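Local coordinates for protein DyP-type peroxidase (Pleurotus ostreatus PC15, PDB 6FSK) that probably uses peroxide to oxidise its substrates with the help of a bound heme b, as a dye-decolorizing peroxidase linked to Mn(II) oxidation, at residues E21-F26 with L381-S386; Q247-F252 with P362-Q367; N409-A414 with P418-V423. The protein carries 1 engineered substitution. All coordinates share one frame; numbering follows the deposited sequence.

Contact 1: residues E21-F26 with L381-S386; sequences ETYFFF and LFVCYS. With HEM (protoporphyrin IX containing Fe), chain C.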
loop_
_atom_site.group_PDB
_atom_site.type_symbol
_atom_site.label_atom_id
_atom_site.label_comp_id
_atom_site.label_asym_id
_atom_site.label_seq_id
_atom_site.Cartn_x
_atom_site.Cartn_y
_atom_site.Cartn_z
ATOM N N GLU A 21 3.837 -11.448 9.801
ATOM C CA GLU A 21 2.934 -10.480 10.434
ATOM C C GLU A 21 1.540 -11.040 10.493
ATOM O O GLU A 21 1.033 -11.520 9.483
ATOM C CB GLU A 21 2.983 -9.118 9.679
ATOM C CG GLU A 21 2.261 -7.981 10.354
ATOM C CD GLU A 21 2.530 -6.652 9.660
ATOM O OE1 GLU A 21 2.737 -6.683 8.449
ATOM O OE2 GLU A 21 2.478 -5.593 10.382
ATOM N N THR A 22 0.870 -10.893 11.642
ATOM C CA THR A 22 -0.523 -11.218 11.772
ATOM C C THR A 22 -1.361 -9.983 12.046
ATOM O O THR A 22 -1.063 -9.198 12.947
ATOM C CB THR A 22 -0.729 -12.272 12.841
ATOM O OG1 THR A 22 -0.089 -13.482 12.401
ATOM C CG2 THR A 22 -2.191 -12.528 13.079
ATOM N N TYR A 23 -2.462 -9.869 11.283
ATOM C CA TYR A 23 -3.460 -8.841 11.458
ATOM C C TYR A 23 -4.704 -9.476 12.097
ATOM O O TYR A 23 -5.320 -10.365 11.472
ATOM C CB TYR A 23 -3.814 -8.101 10.192
ATOM C CG TYR A 23 -2.721 -7.289 9.577
ATOM C CD1 TYR A 23 -1.809 -7.857 8.718
ATOM C CD2 TYR A 23 -2.637 -5.897 9.856
ATOM C CE1 TYR A 23 -0.788 -7.103 8.127
ATOM C CE2 TYR A 23 -1.620 -5.136 9.320
ATOM C CZ TYR A 23 -0.707 -5.734 8.443
ATOM O OH TYR A 23 0.297 -4.893 7.891
ATOM N N PHE A 24 -5.001 -9.064 13.327
ATOM C CA PHE A 24 -6.108 -9.585 14.100
ATOM C C PHE A 24 -7.251 -8.548 14.119
ATOM O O PHE A 24 -7.177 -7.467 14.762
ATOM C CB PHE A 24 -5.635 -9.922 15.511
ATOM C CG PHE A 24 -6.684 -10.440 16.440
ATOM C CD1 PHE A 24 -6.969 -11.819 16.384
ATOM C CD2 PHE A 24 -7.403 -9.597 17.311
ATOM C CE1 PHE A 24 -7.949 -12.352 17.261
ATOM C CE2 PHE A 24 -8.405 -10.139 18.187
ATOM C CZ PHE A 24 -8.647 -11.488 18.125
ATOM N N PHE A 25 -8.329 -8.847 13.393
ATOM C CA PHE A 25 -9.458 -7.936 13.233
ATOM C C PHE A 25 -10.556 -8.262 14.259
ATOM O O PHE A 25 -10.921 -9.418 14.417
ATOM C CB PHE A 25 -10.032 -8.010 11.824
ATOM C CG PHE A 25 -9.029 -7.685 10.754
ATOM C CD1 PHE A 25 -8.809 -6.370 10.439
ATOM C CD2 PHE A 25 -8.352 -8.646 10.050
ATOM C CE1 PHE A 25 -7.891 -6.016 9.421
ATOM C CE2 PHE A 25 -7.411 -8.288 9.062
ATOM C CZ PHE A 25 -7.179 -6.984 8.782
ATOM N N PHE A 26 -11.000 -7.250 14.999
ATOM C CA PHE A 26 -11.864 -7.480 16.142
ATOM C C PHE A 26 -13.036 -6.551 16.162
ATOM O O PHE A 26 -13.090 -5.451 15.509
ATOM C CB PHE A 26 -11.050 -7.379 17.431
ATOM C CG PHE A 26 -10.557 -5.978 17.736
ATOM C CD1 PHE A 26 -11.297 -5.099 18.470
ATOM C CD2 PHE A 26 -9.304 -5.587 17.351
ATOM C CE1 PHE A 26 -10.809 -3.847 18.759
ATOM C CE2 PHE A 26 -8.816 -4.352 17.610
ATOM C CZ PHE A 26 -9.566 -3.473 18.320
ATOM N N LEU A 381 -0.826 -8.362 1.444
ATOM C CA LEU A 381 -1.548 -7.597 2.497
ATOM C C LEU A 381 -1.123 -6.153 2.353
ATOM O O LEU A 381 -0.063 -5.755 2.885
ATOM C CB LEU A 381 -1.227 -8.173 3.819
ATOM C CG LEU A 381 -1.475 -9.667 4.049
ATOM C CD1 LEU A 381 -1.149 -10.074 5.490
ATOM C CD2 LEU A 381 -2.856 -10.092 3.599
ATOM N N PHE A 382 -1.861 -5.436 1.521
ATOM C CA PHE A 382 -1.513 -4.040 1.231
ATOM C C PHE A 382 -1.896 -3.178 2.438
ATOM O O PHE A 382 -3.018 -3.202 2.865
ATOM C CB PHE A 382 -2.293 -3.557 0.001
ATOM C CG PHE A 382 -2.057 -2.130 -0.312
ATOM C CD1 PHE A 382 -1.045 -1.738 -1.179
ATOM C CD2 PHE A 382 -2.879 -1.190 0.189
ATOM C CE1 PHE A 382 -0.805 -0.371 -1.422
ATOM C CE2 PHE A 382 -2.687 0.169 -0.133
ATOM C CZ PHE A 382 -1.644 0.550 -0.923
ATOM N N VAL A 383 -0.941 -2.425 2.939
ATOM C CA VAL A 383 -1.190 -1.462 3.972
ATOM C C VAL A 383 -0.530 -0.135 3.594
ATOM O O VAL A 383 0.633 -0.156 3.154
ATOM C CB VAL A 383 -0.651 -1.911 5.347
ATOM C CG1 VAL A 383 -0.605 -0.759 6.346
ATOM C CG2 VAL A 383 -1.516 -3.030 5.869
ATOM N N CYS A 384 -1.201 0.976 3.661
ATOM C CA CYS A 384 -0.529 2.293 3.440
ATOM C C CYS A 384 -1.069 3.291 4.450
ATOM O O CYS A 384 -2.219 3.179 4.911
ATOM C CB CYS A 384 -0.680 2.800 1.999
ATOM S SG CYS A 384 -2.308 3.391 1.560
ATOM N N TYR A 385 -0.263 4.279 4.719
ATOM C CA TYR A 385 -0.519 5.365 5.613
ATOM C C TYR A 385 -0.440 6.716 4.967
ATOM O O TYR A 385 0.488 6.966 4.141
ATOM C CB TYR A 385 0.476 5.406 6.767
ATOM C CG TYR A 385 0.475 4.209 7.675
ATOM C CD1 TYR A 385 -0.423 4.110 8.729
ATOM C CD2 TYR A 385 1.337 3.144 7.479
ATOM C CE1 TYR A 385 -0.454 2.984 9.574
ATOM C CE2 TYR A 385 1.296 2.021 8.279
ATOM C CZ TYR A 385 0.402 1.960 9.365
ATOM O OH TYR A 385 0.380 0.865 10.178
ATOM N N SER A 386 -1.310 7.595 5.385
ATOM C CA SER A 386 -1.195 9.028 5.111
ATOM C C SER A 386 -2.185 9.759 6.018
ATOM O O SER A 386 -2.972 9.132 6.727
ATOM C CB SER A 386 -1.397 9.461 3.680
ATOM O OG SER A 386 -2.770 9.600 3.341
HETATM C CHA HEM C . 5.046 0.845 -6.239
HETATM C CHB HEM C . 3.492 -3.679 -6.842
HETATM C CHC HEM C . -0.793 -2.373 -5.078
HETATM C CHD HEM C . 0.651 2.242 -4.758
HETATM C C1A HEM C . 5.038 -0.513 -6.563
HETATM C C2A HEM C . 6.140 -1.263 -7.081
HETATM C C3A HEM C . 5.729 -2.533 -7.205
HETATM C C4A HEM C . 4.346 -2.549 -6.839
HETATM C CMA HEM C . 6.510 -3.672 -7.765
HETATM C CAA HEM C . 7.498 -0.682 -7.441
HETATM C CBA HEM C . 8.588 -0.718 -6.378
HETATM C CGA HEM C . 8.325 0.227 -5.236
HETATM O O1A HEM C . 8.504 1.438 -5.377
HETATM O O2A HEM C . 7.950 -0.267 -4.142
HETATM C C1B HEM C . 2.162 -3.757 -6.422
HETATM C C2B HEM C . 1.379 -4.905 -6.356
HETATM C C3B HEM C . 0.165 -4.591 -5.829
HETATM C C4B HEM C . 0.233 -3.141 -5.595
HETATM C CMB HEM C . 1.783 -6.279 -6.830
HETATM C CAB HEM C . -1.059 -5.371 -5.544
HETATM C CBB HEM C . -1.057 -6.675 -5.377
HETATM C C1C HEM C . -0.869 -1.025 -4.902
HETATM C C2C HEM C . -1.957 -0.238 -4.501
HETATM C C3C HEM C . -1.587 1.074 -4.428
HETATM C C4C HEM C . -0.177 1.102 -4.735
HETATM C CMC HEM C . -3.315 -0.798 -4.174
HETATM C CAC HEM C . -2.340 2.327 -4.147
HETATM C CBC HEM C . -3.660 2.476 -4.384
HETATM C C1D HEM C . 2.009 2.197 -5.084
HETATM C C2D HEM C . 2.861 3.414 -4.911
HETATM C C3D HEM C . 4.123 2.982 -5.295
HETATM C C4D HEM C . 3.963 1.605 -5.734
HETATM C CMD HEM C . 2.483 4.746 -4.399
HETATM C CAD HEM C . 5.402 3.806 -5.392
HETATM C CBD HEM C . 5.527 4.551 -6.683
HETATM C CGD HEM C . 6.736 5.454 -6.689
HETATM O O1D HEM C . 7.463 5.312 -7.703
HETATM O O2D HEM C . 6.993 6.148 -5.726
HETATM N NA HEM C . 3.875 -1.283 -6.509
HETATM N NB HEM C . 1.436 -2.678 -6.039
HETATM N NC HEM C . 0.205 -0.143 -5.172
HETATM N ND HEM C . 2.692 1.196 -5.640
HETATM FE FE HEM C . 2.046 -0.705 -5.918
HETATM O O HOH W 1 1.059 -5.330 5.399
#

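Contact 2: residues Q247-F252 with P362-Q367; sequences QMVPEF and PEVTSQ. With HEM (protoporphyrin IX containing Fe), chain C.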
loop_
_atom_site.group_PDB
_atom_site.type_symbol
_atom_site.label_atom_id
_atom_site.label_comp_id
_atom_site.label_asym_id
_atom_site.label_seq_id
_atom_site.Cartn_x
_atom_site.Cartn_y
_atom_site.Cartn_z
ATOM N N GLN A 247 -3.374 -12.224 -5.721
ATOM C CA GLN A 247 -2.718 -12.110 -7.015
ATOM C C GLN A 247 -2.849 -13.416 -7.798
ATOM O O GLN A 247 -2.662 -14.494 -7.263
ATOM C CB GLN A 247 -1.269 -11.769 -6.806
ATOM C CG GLN A 247 -1.132 -10.339 -6.228
ATOM C CD GLN A 247 0.292 -10.047 -5.860
ATOM O OE1 GLN A 247 0.571 -9.827 -4.716
ATOM N NE2 GLN A 247 1.159 -9.881 -6.790
ATOM N N MET A 248 -3.070 -13.273 -9.085
ATOM C CA MET A 248 -3.221 -14.357 -10.023
ATOM C C MET A 248 -1.931 -14.508 -10.843
ATOM O O MET A 248 -1.809 -13.956 -11.930
ATOM C CB MET A 248 -4.477 -14.055 -10.884
ATOM C CG MET A 248 -5.723 -13.692 -10.072
ATOM S SD MET A 248 -6.211 -14.928 -8.873
ATOM C CE MET A 248 -6.896 -16.085 -9.994
ATOM N N VAL A 249 -0.955 -15.206 -10.261
ATOM C CA VAL A 249 0.403 -15.244 -10.750
ATOM C C VAL A 249 0.570 -15.983 -12.053
ATOM O O VAL A 249 1.140 -15.440 -12.989
ATOM C CB VAL A 249 1.426 -15.583 -9.654
ATOM C CG1 VAL A 249 2.836 -15.513 -10.166
ATOM C CG2 VAL A 249 1.230 -14.602 -8.527
ATOM N N PRO A 250 0.158 -17.238 -12.088
ATOM C CA PRO A 250 0.232 -17.973 -13.368
ATOM C C PRO A 250 -0.491 -17.257 -14.512
ATOM O O PRO A 250 -0.023 -17.240 -15.668
ATOM C CB PRO A 250 -0.433 -19.346 -13.072
ATOM C CG PRO A 250 -0.271 -19.482 -11.558
ATOM C CD PRO A 250 -0.378 -18.048 -10.998
ATOM N N GLU A 251 -1.612 -16.632 -14.201
ATOM C CA GLU A 251 -2.417 -15.886 -15.152
ATOM C C GLU A 251 -1.657 -14.702 -15.676
ATOM O O GLU A 251 -1.625 -14.429 -16.882
ATOM C CB GLU A 251 -3.775 -15.472 -14.543
ATOM C CG GLU A 251 -4.714 -16.609 -14.247
ATOM C CD GLU A 251 -4.528 -17.312 -12.909
ATOM O OE1 GLU A 251 -3.524 -17.107 -12.195
ATOM O OE2 GLU A 251 -5.417 -18.173 -12.621
ATOM N N PHE A 252 -1.012 -13.973 -14.819
ATOM C CA PHE A 252 -0.173 -12.849 -15.238
ATOM C C PHE A 252 0.987 -13.332 -16.091
ATOM O O PHE A 252 1.284 -12.726 -17.193
ATOM C CB PHE A 252 0.263 -12.065 -14.000
ATOM C CG PHE A 252 1.169 -10.890 -14.263
ATOM C CD1 PHE A 252 0.632 -9.714 -14.736
ATOM C CD2 PHE A 252 2.537 -11.019 -14.061
ATOM C CE1 PHE A 252 1.499 -8.626 -14.970
ATOM C CE2 PHE A 252 3.349 -9.954 -14.252
ATOM C CZ PHE A 252 2.807 -8.787 -14.654
ATOM N N PRO A 362 1.770 -19.367 -0.461
ATOM C CA PRO A 362 2.863 -20.189 -0.923
ATOM C C PRO A 362 3.408 -19.783 -2.306
ATOM O O PRO A 362 2.753 -19.090 -3.058
ATOM C CB PRO A 362 2.226 -21.589 -0.951
ATOM C CG PRO A 362 0.850 -21.301 -1.371
ATOM C CD PRO A 362 0.486 -20.009 -0.709
ATOM N N GLU A 363 4.569 -20.343 -2.652
ATOM C CA GLU A 363 5.143 -20.129 -4.013
ATOM C C GLU A 363 4.256 -20.859 -5.033
ATOM O O GLU A 363 3.499 -21.816 -4.666
ATOM C CB GLU A 363 6.561 -20.655 -4.029
ATOM C CG GLU A 363 7.513 -19.861 -3.140
ATOM C CD GLU A 363 7.563 -18.427 -3.608
ATOM O OE1 GLU A 363 8.034 -18.150 -4.785
ATOM O OE2 GLU A 363 7.068 -17.539 -2.914
ATOM N N VAL A 364 4.303 -20.474 -6.296
ATOM C CA VAL A 364 3.530 -21.121 -7.390
ATOM C C VAL A 364 4.047 -22.580 -7.527
ATOM O O VAL A 364 5.244 -22.775 -7.535
ATOM C CB VAL A 364 3.723 -20.336 -8.671
ATOM C CG1 VAL A 364 3.137 -21.062 -9.898
ATOM C CG2 VAL A 364 3.109 -18.928 -8.469
ATOM N N THR A 365 3.090 -23.489 -7.590
ATOM C CA THR A 365 3.452 -24.909 -7.649
ATOM C C THR A 365 3.676 -25.374 -9.102
ATOM O O THR A 365 3.310 -24.710 -10.069
ATOM C CB THR A 365 2.350 -25.809 -7.106
ATOM O OG1 THR A 365 1.208 -25.657 -7.891
ATOM C CG2 THR A 365 1.963 -25.447 -5.611
ATOM N N SER A 366 4.378 -26.515 -9.230
ATOM C CA SER A 366 4.563 -27.085 -10.596
ATOM C C SER A 366 3.274 -27.268 -11.314
ATOM O O SER A 366 3.173 -26.994 -12.526
ATOM C CB SER A 366 5.295 -28.500 -10.450
ATOM O OG SER A 366 6.572 -28.244 -9.928
ATOM N N GLN A 367 2.205 -27.694 -10.640
ATOM C CA GLN A 367 0.933 -27.939 -11.307
ATOM C C GLN A 367 0.320 -26.596 -11.761
ATOM O O GLN A 367 -0.299 -26.513 -12.844
ATOM C CB GLN A 367 -0.093 -28.640 -10.440
ATOM C CG GLN A 367 -1.325 -29.073 -11.186
ATOM C CD GLN A 367 -1.014 -30.213 -12.196
ATOM O OE1 GLN A 367 -0.398 -31.193 -11.834
ATOM N NE2 GLN A 367 -1.335 -30.013 -13.457
HETATM C CHA HEM C . 5.046 0.845 -6.239
HETATM C CHB HEM C . 3.492 -3.679 -6.842
HETATM C CHC HEM C . -0.793 -2.373 -5.078
HETATM C CHD HEM C . 0.651 2.242 -4.758
HETATM C C1A HEM C . 5.038 -0.513 -6.563
HETATM C C2A HEM C . 6.140 -1.263 -7.081
HETATM C C3A HEM C . 5.729 -2.533 -7.205
HETATM C C4A HEM C . 4.346 -2.549 -6.839
HETATM C CMA HEM C . 6.510 -3.672 -7.765
HETATM C CAA HEM C . 7.498 -0.682 -7.441
HETATM C CBA HEM C . 8.588 -0.718 -6.378
HETATM C CGA HEM C . 8.325 0.227 -5.236
HETATM O O1A HEM C . 8.504 1.438 -5.377
HETATM O O2A HEM C . 7.950 -0.267 -4.142
HETATM C C1B HEM C . 2.162 -3.757 -6.422
HETATM C C2B HEM C . 1.379 -4.905 -6.356
HETATM C C3B HEM C . 0.165 -4.591 -5.829
HETATM C C4B HEM C . 0.233 -3.141 -5.595
HETATM C CMB HEM C . 1.783 -6.279 -6.830
HETATM C CAB HEM C . -1.059 -5.371 -5.544
HETATM C CBB HEM C . -1.057 -6.675 -5.377
HETATM C C1C HEM C . -0.869 -1.025 -4.902
HETATM C C2C HEM C . -1.957 -0.238 -4.501
HETATM C C3C HEM C . -1.587 1.074 -4.428
HETATM C C4C HEM C . -0.177 1.102 -4.735
HETATM C CMC HEM C . -3.315 -0.798 -4.174
HETATM C CAC HEM C . -2.340 2.327 -4.147
HETATM C CBC HEM C . -3.660 2.476 -4.384
HETATM C C1D HEM C . 2.009 2.197 -5.084
HETATM C C2D HEM C . 2.861 3.414 -4.911
HETATM C C3D HEM C . 4.123 2.982 -5.295
HETATM C C4D HEM C . 3.963 1.605 -5.734
HETATM C CMD HEM C . 2.483 4.746 -4.399
HETATM C CAD HEM C . 5.402 3.806 -5.392
HETATM C CBD HEM C . 5.527 4.551 -6.683
HETATM C CGD HEM C . 6.736 5.454 -6.689
HETATM O O1D HEM C . 7.463 5.312 -7.703
HETATM O O2D HEM C . 6.993 6.148 -5.726
HETATM N NA HEM C . 3.875 -1.283 -6.509
HETATM N NB HEM C . 1.436 -2.678 -6.039
HETATM N NC HEM C . 0.205 -0.143 -5.172
HETATM N ND HEM C . 2.692 1.196 -5.640
HETATM FE FE HEM C . 2.046 -0.705 -5.918
#

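Contact 3: residues N409-A414 with P418-V423; sequences NAVTSA and PPLDGV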
loop_
_atom_site.group_PDB
_atom_site.type_symbol
_atom_site.label_atom_id
_atom_site.label_comp_id
_atom_site.label_asym_id
_atom_site.label_seq_id
_atom_site.Cartn_x
_atom_site.Cartn_y
_atom_site.Cartn_z
ATOM N N ASN A 409 -5.507 13.601 -19.404
ATOM C CA ASN A 409 -6.638 14.446 -19.060
ATOM C C ASN A 409 -6.149 15.599 -18.133
ATOM O O ASN A 409 -6.399 16.792 -18.354
ATOM C CB ASN A 409 -7.788 13.640 -18.461
ATOM C CG ASN A 409 -7.459 12.787 -17.216
ATOM O OD1 ASN A 409 -6.326 12.702 -16.755
ATOM N ND2 ASN A 409 -8.497 12.060 -16.704
ATOM N N ALA A 410 -5.286 15.257 -17.191
ATOM C CA ALA A 410 -4.827 16.232 -16.209
ATOM C C ALA A 410 -3.995 17.280 -16.850
ATOM O O ALA A 410 -4.214 18.496 -16.549
ATOM C CB ALA A 410 -4.024 15.573 -15.124
ATOM N N VAL A 411 -3.057 16.901 -17.721
ATOM C CA VAL A 411 -2.184 17.928 -18.294
ATOM C C VAL A 411 -2.843 18.725 -19.428
ATOM O O VAL A 411 -2.558 19.914 -19.598
ATOM C CB VAL A 411 -0.814 17.473 -18.745
ATOM C CG1 VAL A 411 -0.027 17.038 -17.569
ATOM C CG2 VAL A 411 -0.893 16.366 -19.814
ATOM N N THR A 412 -3.737 18.114 -20.189
ATOM C CA THR A 412 -4.434 18.866 -21.250
ATOM C C THR A 412 -5.530 19.746 -20.670
ATOM O O THR A 412 -5.979 20.660 -21.378
ATOM C CB THR A 412 -4.972 17.953 -22.346
ATOM O OG1 THR A 412 -5.879 17.047 -21.761
ATOM C CG2 THR A 412 -3.825 17.261 -23.049
ATOM N N SER A 413 -5.855 19.613 -19.365
ATOM C CA SER A 413 -6.758 20.557 -18.680
ATOM C C SER A 413 -6.191 21.999 -18.816
ATOM O O SER A 413 -6.978 22.914 -18.852
ATOM C CB SER A 413 -6.960 20.226 -17.205
ATOM O OG SER A 413 -5.787 20.531 -16.493
ATOM N N ALA A 414 -4.860 22.139 -18.873
ATOM C CA ALA A 414 -4.193 23.441 -18.782
ATOM C C ALA A 414 -3.975 24.086 -20.139
ATOM O O ALA A 414 -3.701 25.268 -20.200
ATOM C CB ALA A 414 -2.866 23.285 -18.049
ATOM N N PRO A 418 -0.445 19.054 -28.558
ATOM C CA PRO A 418 -0.671 18.275 -29.736
ATOM C C PRO A 418 -0.066 16.850 -29.743
ATOM O O PRO A 418 -0.749 15.922 -30.270
ATOM C CB PRO A 418 -0.093 19.151 -30.840
ATOM C CG PRO A 418 -0.296 20.556 -30.290
ATOM C CD PRO A 418 -0.079 20.460 -28.827
ATOM N N PRO A 419 1.146 16.644 -29.143
ATOM C CA PRO A 419 1.664 15.243 -29.106
ATOM C C PRO A 419 0.820 14.304 -28.318
ATOM O O PRO A 419 1.055 13.092 -28.459
ATOM C CB PRO A 419 3.009 15.399 -28.410
ATOM C CG PRO A 419 3.394 16.793 -28.603
ATOM C CD PRO A 419 2.163 17.585 -28.661
ATOM N N LEU A 420 -0.124 14.813 -27.514
ATOM C CA LEU A 420 -1.028 13.946 -26.719
ATOM C C LEU A 420 -2.387 13.774 -27.395
ATOM O O LEU A 420 -3.269 13.136 -26.839
ATOM C CB LEU A 420 -1.187 14.410 -25.324
ATOM C CG LEU A 420 0.120 14.361 -24.499
ATOM C CD1 LEU A 420 -0.104 14.955 -23.146
ATOM C CD2 LEU A 420 0.678 12.946 -24.393
ATOM N N ASP A 421 -2.585 14.328 -28.608
ATOM C CA ASP A 421 -3.890 14.129 -29.234
ATOM C C ASP A 421 -4.154 12.634 -29.475
ATOM O O ASP A 421 -3.332 11.945 -29.999
ATOM C CB ASP A 421 -3.933 14.824 -30.621
ATOM C CG ASP A 421 -3.919 16.315 -30.537
ATOM O OD1 ASP A 421 -4.278 16.916 -29.506
ATOM O OD2 ASP A 421 -3.536 16.937 -31.587
ATOM N N GLY A 422 -5.325 12.196 -29.061
ATOM C CA GLY A 422 -5.737 10.833 -29.214
ATOM C C GLY A 422 -5.095 9.849 -28.228
ATOM O O GLY A 422 -5.377 8.629 -28.298
ATOM N N VAL A 423 -4.187 10.329 -27.369
ATOM C CA VAL A 423 -3.483 9.344 -26.502
ATOM C C VAL A 423 -4.387 9.037 -25.285
ATOM O O VAL A 423 -4.841 9.961 -24.548
ATOM C CB VAL A 423 -2.140 9.921 -25.993
ATOM C CG1 VAL A 423 -1.502 8.973 -24.994
ATOM C CG2 VAL A 423 -1.227 10.196 -27.124
#

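Contact 1: residues E21-F26 with L381-S386
The phenol of Y23 reaches from strand 20-28 to L381 and V383 of strand 379-386, bridging backbones whose closest CA atoms, of Y23 and L381, are 9.2 Å apart. With CG anti to its carbonyl carbon (chi1 -65°), the ring extends toward the other strand and meets two methyls obliquely. The tight end is at the hydroxyl, where V383 CG2 lies 3.3 Å from Y23 OH and 3.8 Å from Y23 CZ. A water completes this end, accepting from Y23 OH at 2.6 Å and donating to L381 O at 2.8 Å, tying ring to backbone where no direct bond joins the strands. Looser packing lies nearer the root of the ring, where L381 CD1 sits 4.0 Å from Y23 CD1, its side chain passing the tyrosine head to tail. On the other face of strand 379-386, F382 turns away from Y23 toward the heme, its CE1 3.3 Å from heme C2C and the heme methyl CMC over one ring face. F137 of strand 134-140 meets the Y23 ring, planes at about 25°. Two non-adjacent strands of one antiparallel sheet thus face each other across the interior expected of a dimeric alpha+beta barrel, with the heme behind the second.

Contact 2: residues Q247-F252 with P362-Q367
V364, in the loop leading into helix 366-371, packs against V249 and P250 in the first turn of helix 249-258. Its CB carries two methyls with separate tasks. CG1, placed anti to the backbone N (chi1 171°), goes to the proline, reaching P250 CG at 4.1 Å as the two side chains run past each other in opposite senses. The second branch, CG2, goes to the neighbouring valine: V364 CG2 is 3.8 Å from V249 CG1 and 3.9 Å from V249 CB, the two valines meeting at a slant. One residue therefore spans both partners, while the CA atoms of V249 and V364 stay 7.5 Å apart. Two residues before the helix, Q247 heads elsewhere, its OE1 3.6 Å from the heme vinyl carbon CBB and its NE2 hydrogen-bonded to E185. Polar groups near the second helix are likewise engaged away from this patch: T365 is the N-cap of helix 366-371, its OG1 capping a backbone N just beyond the segment while its own N donates to E368 OE2, consistent with a capping box. Across the two segments aliphatic carbon meets aliphatic carbon, without hydrogen bond or charge pair, so this patch itself rests on shape and dispersion.

Contact 3: residues N409-A414 with P418-V423
L420 gives up the most surface here, inserting its isobutyl group against V411 and T412 of helix 408-412. A single methyl does the work: L420 CD1 lies 3.7 Å from V411 CG2 and 4.4 Å from T412 CG2. The leucine and V411 side chains cross at about a right angle, so they meet methyl to methyl rather than along their lengths. V411 keeps CG1 anti to its carbonyl carbon (chi1 -66°), which leaves CG2, between the backbone N and the carbonyl carbon, to take the leucine. T412 CG2 adds a looser, partly exposed flank, and OG1 of the same residue turns back along the helix to hydrogen-bond V408 O. L316 touches both V411 and L420, and F326 also packs on the leucine, so the small contact belongs to a wider apolar cluster. Local bonds shape the leucine's side: D421 N donates to P418 O at 2.9 Å, and V423 N to L420 O at 3.0 Å. The second closes a type II beta turn, with G422 at its third position and a positive phi of 76°. This is a helix followed by a sharp chain reversal, in which a short 3-10 segment delivers L420 onto helix 408-412 and a type II turn then leads the chain on.

How the contacts relate
Contact 1 is the core of the three, its centre about 10 Å from the centre of the chain, whereas those of contacts 2 and 3 are about 21 and 29 Å out and each mixes buried with partly exposed residues. Contacts 1 and 2 both touch the heme, and helix 366-371 of contact 2 leads into strand 379-386 of contact 1; yet their nearest atoms stay about 6 Å apart. Contact 3 stands alone, its nearest atoms about 19 Å from contact 1 and about 20 Å from contact 2, and joins neighbouring pieces of chain. Chemistry follows place: an aromatic ring and a bridging water between facing strands inside, small aliphatic groups where helices meet loops farther out.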